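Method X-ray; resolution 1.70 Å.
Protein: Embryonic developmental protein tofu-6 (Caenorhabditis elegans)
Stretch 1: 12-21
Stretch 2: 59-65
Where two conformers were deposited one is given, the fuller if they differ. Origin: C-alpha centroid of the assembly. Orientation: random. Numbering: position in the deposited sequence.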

# COMPACT_ATOMS: atom_id res chain seq x y z
N TYR C 12 -10.73 16.65 -9.58
CA TYR C 12 -11.32 16.12 -8.36
C TYR C 12 -10.24 15.74 -7.35
O TYR C 12 -9.29 15.02 -7.69
N TYR C 13 -10.43 16.15 -6.11
CA TYR C 13 -9.50 15.84 -5.03
C TYR C 13 -10.19 15.06 -3.92
O TYR C 13 -11.39 15.23 -3.68
N LEU C 14 -9.41 14.22 -3.24
CA LEU C 14 -9.94 13.45 -2.12
C LEU C 14 -10.87 14.30 -1.28
O LEU C 14 -10.50 15.37 -0.79
N LYS C 15 -12.11 13.84 -1.14
CA LYS C 15 -13.12 14.57 -0.40
C LYS C 15 -12.64 14.93 1.00
O LYS C 15 -12.12 14.07 1.72
N ASP C 16 -12.80 16.20 1.36
CA ASP C 16 -12.51 16.79 2.67
C ASP C 16 -11.03 16.79 3.04
O ASP C 16 -10.69 17.01 4.22
N ALA C 17 -10.13 16.58 2.08
CA ALA C 17 -8.70 16.56 2.37
C ALA C 17 -8.00 17.83 1.94
O ALA C 17 -6.80 17.98 2.21
N GLY C 18 -8.71 18.76 1.31
CA GLY C 18 -8.08 19.92 0.72
C GLY C 18 -8.50 21.26 1.28
O GLY C 18 -9.59 21.42 1.83
N PHE C 19 -7.62 22.24 1.09
CA PHE C 19 -7.81 23.58 1.63
C PHE C 19 -7.48 24.64 0.60
O PHE C 19 -6.57 24.48 -0.22
N HIS C 20 -8.23 25.74 0.66
CA HIS C 20 -7.85 26.99 0.02
C HIS C 20 -7.08 27.81 1.05
O HIS C 20 -7.47 27.86 2.22
N ILE C 21 -6.00 28.44 0.61
CA ILE C 21 -5.08 29.17 1.47
C ILE C 21 -5.00 30.61 1.00
O ILE C 21 -4.68 30.86 -0.16
N LEU C 59 -1.97 33.59 -2.94
CA LEU C 59 -3.10 32.67 -2.80
C LEU C 59 -2.68 31.25 -3.17
O LEU C 59 -1.91 31.06 -4.13
N GLY C 60 -3.23 30.26 -2.48
CA GLY C 60 -2.76 28.91 -2.64
C GLY C 60 -3.80 27.85 -2.40
O GLY C 60 -4.97 28.11 -2.11
N PHE C 61 -3.34 26.61 -2.53
CA PHE C 61 -4.17 25.43 -2.45
C PHE C 61 -3.27 24.33 -1.93
O PHE C 61 -2.12 24.20 -2.36
N VAL C 62 -3.77 23.57 -0.96
CA VAL C 62 -3.04 22.45 -0.39
C VAL C 62 -4.01 21.29 -0.24
O VAL C 62 -5.11 21.48 0.28
N ASN C 63 -3.60 20.10 -0.67
CA ASN C 63 -4.38 18.89 -0.45
C ASN C 63 -3.53 17.95 0.40
O ASN C 63 -2.39 17.64 0.02
N MET C 64 -4.07 17.52 1.53
CA MET C 64 -3.36 16.56 2.34
C MET C 64 -3.53 15.16 1.75
O MET C 64 -4.42 14.89 0.94
N MET C 65 -2.63 14.26 2.15
CA MET C 65 -2.70 12.91 1.63
C MET C 65 -3.92 12.16 2.14
O MET C 65 -4.37 11.20 1.49

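The most unusual feature of this contact is the close approach of the two strands at Gly-18 and Asn-63. Gly-18 CA and Asn-63 CA lie 4.0 Å apart, closer than the CA atoms of the other facing pairs. The Asn-63 side chain uses the space that the glycine leaves free. Asn-63 OD1 sits 3.3 Å from Gly-18 CA, and an ideally placed CB on Gly-18 would be 2.7 Å from that oxygen, a clash.

The strands run antiparallel, and main-chain hydrogen bonds hold them in register. Phe-19 N donates to Val-62 O at 2.7 Å, and Val-62 N returns a bond to Phe-19 O at 3.0 Å. Ile-21 and Gly-60 form the same kind of pair: Ile-21 N to Gly-60 O is 2.9 Å, and Gly-60 N to Ile-21 O is 2.8 Å. Just before the first strand, Ala-17 O accepts from Met-64 N at 2.9 Å. Ala-17 also closes a type II turn, with Ala-17 N bonded to Leu-14 O at 3.1 Å.

One face of the sheet carries His-20, Phe-61 and Asn-63. Phe-61 has chi1 t, and the end of its ring comes nearer to the first stretch than its CB direction suggests. Phe-61 CD1 lies 3.1 Å from Phe-19 O. Tyr-13, with chi1 m, points toward the second stretch from the loop. Phe-61 CZ lies over one face of the Tyr-13 ring, 3.5 Å from Tyr-13 CE2. The planes of the Tyr-13 and Phe-61 rings meet obliquely at 46°, with the ring centroids 4.8 Å apart.

Asn-63 also has chi1 t, which brings its amide back toward the loop. Asn-63 OD1 is 3.5 Å from Tyr-13 CB and 4.0 Å from Ala-17 CB. Asn-63 OD1 is 3.4 Å from Gly-18 N, but the angle is poor and no hydrogen bond forms. The amide therefore packs here without a hydrogen bond across the two stretches. Two conformers of Asn-63 were deposited, and one is described.

His-20 is exposed and has chi1 m. Its ring is oblique to that of Phe-61, with His-20 ND1 4.2 Å from Phe-61 CD1. A water links the histidine to the opposite backbone. The water O lies 2.8 Å from His-20 ND1, and it donates to Gly-60 O at 3.1 Å.

The other face carries Phe-19, Ile-21 and Val-62, all buried. Ile-21 is m at both chi angles, and Val-62 is t. Ile-21 CG1 meets Val-62 CG2 at 4.0 Å, an apolar contact diagonal to the paired residues. Phe-19 has chi1 m. Met-64, m at all three chi angles, places CG at the edge of that ring, 4.1 Å from Phe-19 CE2. Gly-60 has no side chain to add to this face.

At the loop end, Leu-14 points toward the second stretch with chi1 t and chi2 p. Leu-14 CD2 lies 3.7 Å from Met-65 O. Lys-15 and Asp-16 point away and take no part in the contact.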

# COMPACT_ATOMS: atom_id res chain seq x y z
CB TYR C 12 -12.17 14.88 -8.65
CG TYR C 12 -13.03 14.45 -7.49
CD1 TYR C 12 -14.28 15.03 -7.28
CD2 TYR C 12 -12.59 13.50 -6.58
CE1 TYR C 12 -15.07 14.63 -6.21
CE2 TYR C 12 -13.37 13.11 -5.51
CZ TYR C 12 -14.61 13.68 -5.32
OH TYR C 12 -15.37 13.30 -4.25
CB TYR C 13 -8.94 17.12 -4.47
CG TYR C 13 -8.11 17.90 -5.46
CD1 TYR C 13 -6.86 17.44 -5.86
CD2 TYR C 13 -8.56 19.09 -5.99
CE1 TYR C 13 -6.07 18.16 -6.75
CE2 TYR C 13 -7.79 19.82 -6.89
CZ TYR C 13 -6.55 19.35 -7.26
OH TYR C 13 -5.77 20.06 -8.15
CB LEU C 14 -8.81 12.93 -1.24
CG LEU C 14 -9.21 12.06 -0.05
CD1 LEU C 14 -10.12 10.90 -0.46
CD2 LEU C 14 -7.96 11.59 0.69
CB LYS C 15 -14.38 13.71 -0.34
CG LYS C 15 -15.57 14.40 0.25
CD LYS C 15 -16.82 13.57 0.05
CE LYS C 15 -18.01 14.28 0.65
NZ LYS C 15 -19.24 13.51 0.40
CB ASP C 16 -13.31 16.09 3.77
CG ASP C 16 -14.83 16.23 3.57
OD1 ASP C 16 -15.26 17.20 2.92
OD2 ASP C 16 -15.58 15.36 4.07
CB ALA C 17 -8.03 15.36 1.69
CB PHE C 19 -6.90 23.81 2.83
CG PHE C 19 -7.12 22.86 3.94
CD1 PHE C 19 -8.23 22.97 4.75
CD2 PHE C 19 -6.22 21.83 4.16
CE1 PHE C 19 -8.43 22.09 5.78
CE2 PHE C 19 -6.41 20.95 5.19
CZ PHE C 19 -7.52 21.07 5.99
CB HIS C 20 -9.07 27.76 -0.48
CG HIS C 20 -9.77 27.10 -1.63
ND1 HIS C 20 -9.19 26.97 -2.88
CD2 HIS C 20 -11.00 26.56 -1.72
CE1 HIS C 20 -10.04 26.36 -3.69
NE2 HIS C 20 -11.15 26.10 -3.01
CB ILE C 21 -3.65 28.59 1.44
CG1 ILE C 21 -3.66 27.08 1.56
CG2 ILE C 21 -2.83 29.26 2.53
CD1 ILE C 21 -4.22 26.58 2.82
CB LEU C 59 -4.26 33.07 -3.69
CG LEU C 59 -5.12 34.25 -3.24
CD1 LEU C 59 -4.31 35.51 -3.02
CD2 LEU C 59 -6.20 34.44 -4.30
CB PHE C 61 -4.73 25.07 -3.81
CG PHE C 61 -5.42 23.78 -3.83
CD1 PHE C 61 -6.67 23.64 -3.22
CD2 PHE C 61 -4.86 22.71 -4.48
CE1 PHE C 61 -7.33 22.44 -3.23
CE2 PHE C 61 -5.53 21.53 -4.52
CZ PHE C 61 -6.78 21.39 -3.90
CB VAL C 62 -2.43 22.79 0.98
CG1 VAL C 62 -1.80 21.56 1.59
CG2 VAL C 62 -1.40 23.85 0.83
CB ASN C 63 -4.81 18.25 -1.79
CG ASN C 63 -5.93 17.22 -1.62
OD1 ASN C 63 -7.10 17.61 -1.49
ND2 ASN C 63 -5.61 15.93 -1.72
CB MET C 64 -3.82 16.60 3.79
CG MET C 64 -3.73 17.95 4.48
SD MET C 64 -2.12 18.70 4.44
CE MET C 64 -1.25 17.70 5.66
CB MET C 65 -1.43 12.14 1.99
CG MET C 65 -1.38 10.81 1.32
SD MET C 65 -0.93 10.81 -0.41
CE MET C 65 0.29 12.11 -0.53
O HOH W 1 -7.23 28.43 -4.17